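Tryptase inhibitor (Rhipicephalus appendiculatus, PDB 2UUY) probably inhibits serine endopeptidases such as tryptase, through the apparently Kunitz/TAP-like fragment described here. Local coordinates at residues B[1-10]-B[23-32]. Residues are numbered along the deposited sequence; the frame is centred on the assembly and turned at random. Where two conformers were deposited one is given.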
ATOM      1  N   CYS B   1     -14.618 -23.270   6.300  1.00 26.78           N
ATOM      2  CA  CYS B   1     -13.430 -24.134   6.016  1.00 26.29           C
ATOM      3  C   CYS B   1     -12.430 -24.057   7.168  1.00 26.73           C
ATOM      4  O   CYS B   1     -11.836 -23.002   7.394  1.00 28.20           O
ATOM      5  CB  CYS B   1     -12.759 -23.686   4.710  1.00 25.80           C
ATOM      6  SG  CYS B   1     -11.347 -24.684   4.192  1.00 25.04           S
ATOM      7  N   THR B   2     -12.227 -25.170   7.883  1.00 26.14           N
ATOM      8  CA  THR B   2     -11.228 -25.193   8.973  1.00 25.42           C
ATOM      9  C   THR B   2      -9.932 -25.884   8.507  1.00 22.87           C
ATOM     10  O   THR B   2      -9.939 -26.977   7.968  1.00 23.41           O
ATOM     11  CB  THR B   2     -11.749 -25.776  10.342  1.00 26.41           C
ATOM     12  OG1 THR B   2     -10.993 -26.933  10.746  1.00 29.23           O
ATOM     13  CG2 THR B   2     -13.248 -26.106  10.317  1.00 27.41           C
ATOM     14  N   VAL B   3      -8.837 -25.164   8.668  1.00 19.54           N
ATOM     15  CA  VAL B   3      -7.519 -25.664   8.332  1.00 16.96           C
ATOM     16  C   VAL B   3      -6.869 -26.219   9.615  1.00 15.54           C
ATOM     17  O   VAL B   3      -6.774 -25.499  10.608  1.00 15.05           O
ATOM     18  CB  VAL B   3      -6.678 -24.529   7.751  1.00 17.48           C
ATOM     19  CG1 VAL B   3      -5.349 -25.042   7.323  1.00 17.27           C
ATOM     20  CG2 VAL B   3      -7.405 -23.892   6.538  1.00 19.25           C
ATOM     21  N   PRO B   4      -6.403 -27.484   9.608  1.00 13.77           N
ATOM     22  CA  PRO B   4      -5.850 -27.989  10.891  1.00 14.13           C
ATOM     23  C   PRO B   4      -4.513 -27.344  11.238  1.00 12.06           C
ATOM     24  O   PRO B   4      -3.775 -26.901  10.380  1.00 11.00           O
ATOM     25  CB  PRO B   4      -5.702 -29.490  10.673  1.00 15.02           C
ATOM     26  CG  PRO B   4      -5.555 -29.605   9.256  1.00 15.70           C
ATOM     27  CD  PRO B   4      -6.373 -28.526   8.579  1.00 15.01           C
ATOM     28  N   ILE B   5      -4.215 -27.296  12.523  1.00 11.03           N
ATOM     29  CA  ILE B   5      -2.951 -26.829  12.994  1.00 10.96           C
ATOM     30  C   ILE B   5      -1.883 -27.694  12.318  1.00  9.55           C
ATOM     31  O   ILE B   5      -1.990 -28.922  12.264  1.00 10.07           O
ATOM     32  CB  ILE B   5      -2.878 -26.924  14.541  1.00 10.88           C
ATOM     33  CG1 ILE B   5      -3.861 -25.941  15.154  1.00 12.11           C
ATOM     34  CG2 ILE B   5      -1.488 -26.646  15.024  1.00 13.22           C
ATOM     35  CD1 ILE B   5      -4.047 -26.157  16.645  1.00 15.00           C
ATOM     36  N   GLY B   6      -0.841 -27.034  11.846  1.00  9.76           N
ATOM     37  CA  GLY B   6       0.267 -27.699  11.203  1.00  9.05           C
ATOM     38  C   GLY B   6       0.186 -27.749   9.702  1.00  8.85           C
ATOM     39  O   GLY B   6       1.194 -28.037   9.080  1.00  8.56           O
ATOM     40  N   TRP B   7      -0.978 -27.484   9.130  1.00  9.05           N
ATOM     41  CA  TRP B   7      -1.141 -27.502   7.677  1.00  9.69           C
ATOM     42  C   TRP B   7      -0.320 -26.420   7.029  1.00  9.54           C
ATOM     43  O   TRP B   7      -0.192 -25.329   7.605  1.00 11.90           O
ATOM     44  CB  TRP B   7      -2.612 -27.298   7.334  1.00  9.95           C
ATOM     45  CG  TRP B   7      -3.001 -27.707   5.937  1.00  9.26           C
ATOM     46  CD1 TRP B   7      -3.116 -26.912   4.822  1.00  9.74           C
ATOM     47  CD2 TRP B   7      -3.381 -29.026   5.525  1.00  8.58           C
ATOM     48  NE1 TRP B   7      -3.535 -27.672   3.766  1.00  9.48           N
ATOM     49  CE2 TRP B   7      -3.708 -28.965   4.177  1.00  7.57           C
ATOM     50  CE3 TRP B   7      -3.451 -30.265   6.184  1.00  8.89           C
ATOM     51  CZ2 TRP B   7      -4.084 -30.085   3.457  1.00  8.95           C
ATOM     52  CZ3 TRP B   7      -3.860 -31.367   5.470  1.00  9.98           C
ATOM     53  CH2 TRP B   7      -4.158 -31.275   4.117  1.00  9.20           C
ATOM     54  N   SER B   8       0.206 -26.674   5.848  1.00  8.89           N
ATOM     55  CA  SER B   8       0.973 -25.709   5.078  0.50 10.13           C
ATOM     56  C   SER B   8       0.015 -24.764   4.386  1.00 11.70           C
ATOM     57  O   SER B   8      -0.709 -25.179   3.497  1.00 14.24           O
ATOM     58  CB  SER B   8       1.793 -26.417   4.003  0.50 10.36           C
ATOM     59  OG  SER B   8       2.584 -25.484   3.291  0.50 10.92           O
ATOM     60  N   GLU B   9       0.009 -23.526   4.805  1.00 12.18           N
ATOM     61  CA  GLU B   9      -0.845 -22.499   4.213  1.00 12.24           C
ATOM     62  C   GLU B   9      -0.043 -21.706   3.195  1.00 11.96           C
ATOM     63  O   GLU B   9       1.168 -21.857   3.068  1.00 11.05           O
ATOM     64  CB  GLU B   9      -1.414 -21.625   5.316  1.00 13.09           C
ATOM     65  CG  GLU B   9      -2.330 -22.433   6.193  1.00 14.92           C
ATOM     66  CD  GLU B   9      -2.961 -21.599   7.277  1.00 18.12           C
ATOM     67  OE1 GLU B   9      -2.506 -21.691   8.435  1.00 22.61           O
ATOM     68  OE2 GLU B   9      -3.891 -20.838   6.992  1.00 20.41           O
ATOM     69  N   PRO B  10      -0.712 -20.844   2.436  1.00 11.47           N
ATOM     70  CA  PRO B  10       0.006 -20.140   1.447  1.00 13.29           C
ATOM     71  C   PRO B  10       1.131 -19.263   2.002  1.00 11.14           C
ATOM     72  O   PRO B  10       1.011 -18.718   3.095  1.00 10.53           O
ATOM     73  CB  PRO B  10      -1.058 -19.185   0.818  1.00 14.90           C
ATOM     74  CG  PRO B  10      -2.308 -19.919   1.057  1.00 13.41           C
ATOM     75  CD  PRO B  10      -2.141 -20.501   2.389  1.00 12.26           C
ATOM     76  N   TYR B  23      -7.954 -20.094  -1.550  1.00  8.43           N
ATOM     77  CA  TYR B  23      -7.027 -21.201  -1.753  1.00  8.41           C
ATOM     78  C   TYR B  23      -7.644 -22.485  -1.229  1.00  9.40           C
ATOM     79  O   TYR B  23      -8.273 -22.521  -0.175  1.00  9.01           O
ATOM     80  CB  TYR B  23      -5.734 -20.962  -0.977  1.00  9.10           C
ATOM     81  CG  TYR B  23      -4.751 -19.974  -1.529  1.00  8.67           C
ATOM     82  CD1 TYR B  23      -3.619 -20.413  -2.162  1.00  9.86           C
ATOM     83  CD2 TYR B  23      -4.897 -18.609  -1.309  1.00  9.02           C
ATOM     84  CE1 TYR B  23      -2.655 -19.543  -2.594  1.00 10.97           C
ATOM     85  CE2 TYR B  23      -3.923 -17.721  -1.731  1.00  8.97           C
ATOM     86  CZ  TYR B  23      -2.824 -18.185  -2.373  1.00  9.40           C
ATOM     87  OH  TYR B  23      -1.852 -17.279  -2.752  1.00 10.96           O
ATOM     88  N   CYS B  24      -7.410 -23.550  -1.961  1.00  9.16           N
ATOM     89  CA  CYS B  24      -7.819 -24.866  -1.524  1.00  9.27           C
ATOM     90  C   CYS B  24      -6.897 -25.398  -0.452  1.00  9.54           C
ATOM     91  O   CYS B  24      -5.685 -25.588  -0.707  1.00 11.28           O
ATOM     92  CB  CYS B  24      -7.777 -25.803  -2.727  1.00  9.46           C
ATOM     93  SG  CYS B  24      -8.252 -27.495  -2.321  1.00 10.73           S
ATOM     94  N   MET B  25      -7.452 -25.604   0.737  1.00 10.28           N
ATOM     95  CA  MET B  25      -6.715 -26.109   1.888  0.50 11.56           C
ATOM     96  C   MET B  25      -7.291 -27.472   2.239  1.00 11.80           C
ATOM     97  O   MET B  25      -8.221 -27.579   3.018  1.00 14.10           O
ATOM     98  CB  MET B  25      -6.848 -25.153   3.083  0.50 12.56           C
ATOM     99  CG  MET B  25      -6.484 -23.695   2.816  0.50 15.06           C
ATOM    100  SD  MET B  25      -4.882 -23.394   2.038  0.50 20.56           S
ATOM    101  CE  MET B  25      -3.798 -24.587   2.776  0.50 19.94           C
ATOM    102  N   GLY B  26      -6.766 -28.515   1.627  1.00 11.79           N
ATOM    103  CA  GLY B  26      -7.260 -29.871   1.860  1.00 11.92           C
ATOM    104  C   GLY B  26      -8.588 -30.081   1.152  1.00 11.76           C
ATOM    105  O   GLY B  26      -8.633 -30.150  -0.074  1.00 13.26           O
ATOM    106  N   ASN B  27      -9.663 -30.115   1.912  1.00 11.99           N
ATOM    107  CA  ASN B  27     -10.986 -30.421   1.384  1.00 11.95           C
ATOM    108  C   ASN B  27     -11.755 -29.226   0.909  1.00 13.04           C
ATOM    109  O   ASN B  27     -12.738 -29.389   0.193  1.00 15.39           O
ATOM    110  CB  ASN B  27     -11.834 -31.062   2.464  1.00 12.14           C
ATOM    111  CG  ASN B  27     -11.416 -32.449   2.806  1.00 11.91           C
ATOM    112  OD1 ASN B  27     -10.620 -33.071   2.127  1.00 13.10           O
ATOM    113  ND2 ASN B  27     -12.000 -32.960   3.874  1.00 16.06           N
ATOM    114  N   CYS B  28     -11.365 -28.029   1.340  1.00 13.22           N
ATOM    115  CA  CYS B  28     -12.174 -26.835   1.166  1.00 14.50           C
ATOM    116  C   CYS B  28     -11.348 -25.596   0.923  1.00 11.93           C
ATOM    117  O   CYS B  28     -10.161 -25.561   1.259  1.00 11.79           O
ATOM    118  CB  CYS B  28     -13.043 -26.612   2.416  1.00 17.25           C
ATOM    119  SG  CYS B  28     -12.132 -26.574   4.048  1.00 22.99           S
ATOM    120  N   CYS B  29     -11.976 -24.605   0.294  1.00 11.30           N
ATOM    121  CA  CYS B  29     -11.351 -23.341   0.014  1.00 10.35           C
ATOM    122  C   CYS B  29     -11.559 -22.377   1.159  1.00 11.77           C
ATOM    123  O   CYS B  29     -12.629 -22.297   1.751  1.00 13.13           O
ATOM    124  CB  CYS B  29     -11.900 -22.758  -1.287  1.00 11.54           C
ATOM    125  SG  CYS B  29     -11.351 -23.705  -2.731  1.00 11.71           S
ATOM    126  N   LYS B  30     -10.473 -21.681   1.479  1.00 10.65           N
ATOM    127  CA  LYS B  30     -10.445 -20.703   2.541  1.00 12.32           C
ATOM    128  C   LYS B  30      -9.969 -19.372   1.975  1.00 10.51           C
ATOM    129  O   LYS B  30      -9.139 -19.324   1.089  1.00 10.22           O
ATOM    130  CB  LYS B  30      -9.494 -21.148   3.655  1.00 13.09           C
ATOM    131  CG  LYS B  30      -9.403 -20.183   4.837  1.00 18.22           C
ATOM    132  CD  LYS B  30      -8.845 -20.805   6.079  1.00 19.68           C
ATOM    133  CE  LYS B  30      -8.878 -19.825   7.222  1.00 23.23           C
ATOM    134  NZ  LYS B  30     -10.253 -19.564   7.752  1.00 27.80           N
ATOM    135  N   VAL B  31     -10.498 -18.297   2.542  1.00 10.53           N
ATOM    136  CA  VAL B  31     -10.114 -16.974   2.138  0.50 10.85           C
ATOM    137  C   VAL B  31      -8.805 -16.558   2.821  1.00 11.09           C
ATOM    138  O   VAL B  31      -8.579 -16.818   4.015  1.00 12.54           O
ATOM    139  CB  VAL B  31     -11.270 -15.983   2.386  0.50 10.75           C
ATOM    140  CG1 VAL B  31     -11.383 -15.624   3.859  0.50 12.17           C
ATOM    141  CG2 VAL B  31     -11.070 -14.750   1.527  0.50 10.70           C
ATOM    142  N   TYR B  32      -7.955 -15.920   2.035  1.00  9.73           N
ATOM    143  CA  TYR B  32      -6.695 -15.347   2.505  1.00 10.22           C
ATOM    144  C   TYR B  32      -6.678 -13.886   2.084  1.00 10.21           C
ATOM    145  O   TYR B  32      -7.047 -13.546   0.969  1.00 11.83           O
ATOM    146  CB  TYR B  32      -5.503 -16.124   1.927  1.00 10.53           C
ATOM    147  CG  TYR B  32      -5.344 -17.432   2.647  1.00 10.41           C
ATOM    148  CD1 TYR B  32      -4.575 -17.518   3.795  1.00 12.09           C
ATOM    149  CD2 TYR B  32      -6.042 -18.566   2.245  1.00 11.27           C
ATOM    150  CE1 TYR B  32      -4.490 -18.695   4.508  1.00 12.84           C
ATOM    151  CE2 TYR B  32      -5.966 -19.737   2.940  1.00 11.92           C
ATOM    152  CZ  TYR B  32      -5.168 -19.803   4.045  1.00 13.40           C
ATOM    153  OH  TYR B  32      -5.107 -20.988   4.746  1.00 16.00           O
TER
HETATM  154  O   HOH W   1      -8.404 -27.741   5.666  1.00 24.22           O
HETATM  155  O   HOH W   2      -3.809 -27.757   0.859  1.00 18.88           O
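The amino-terminal loop of this fragment, consistent with a Kunitz/TAP-like domain, lies against the antiparallel hairpin of strands 19-25 and 28-34. A disulfide ties C1 to C28, which closes the type II' turn from M25 to C28, with SG to SG at 2.1 Å. Further along, P10 lies in the corner made by two tyrosine rings. Its CG sits over the centre of the Y23 face, 3.5 Å from the centroid and 9° off the normal. Its CD lies over one face of Y32, shifted toward the rim; both contacts are CH-pi. Y32 OH donates to E9 OE2 at 2.6 Å, on the anti lone pair of the carboxylate, whose plane is turned 65° from the ring. A leucine in place of Y32 would probably leave E9 OE2 without this donor and P10 CD without its aromatic face. Such hairpins form the central sheet of Kunitz domains, here also fastened by the disulfides C24-C50 and C29-C46. With CG1 anti to the backbone N (chi1 -177°), V3 carries CG2 beside that N, where it meets M25 CB at 3.7 Å and K30 CD at a tight 3.4 Å. In one of two modelled conformers, M25 bends at chi2 and chi3, bringing SD 4.0 Å from P10 CD. Water 1 bridges T2 O and M25 O. Water 2 accepts from W7 NE1 and G26 N.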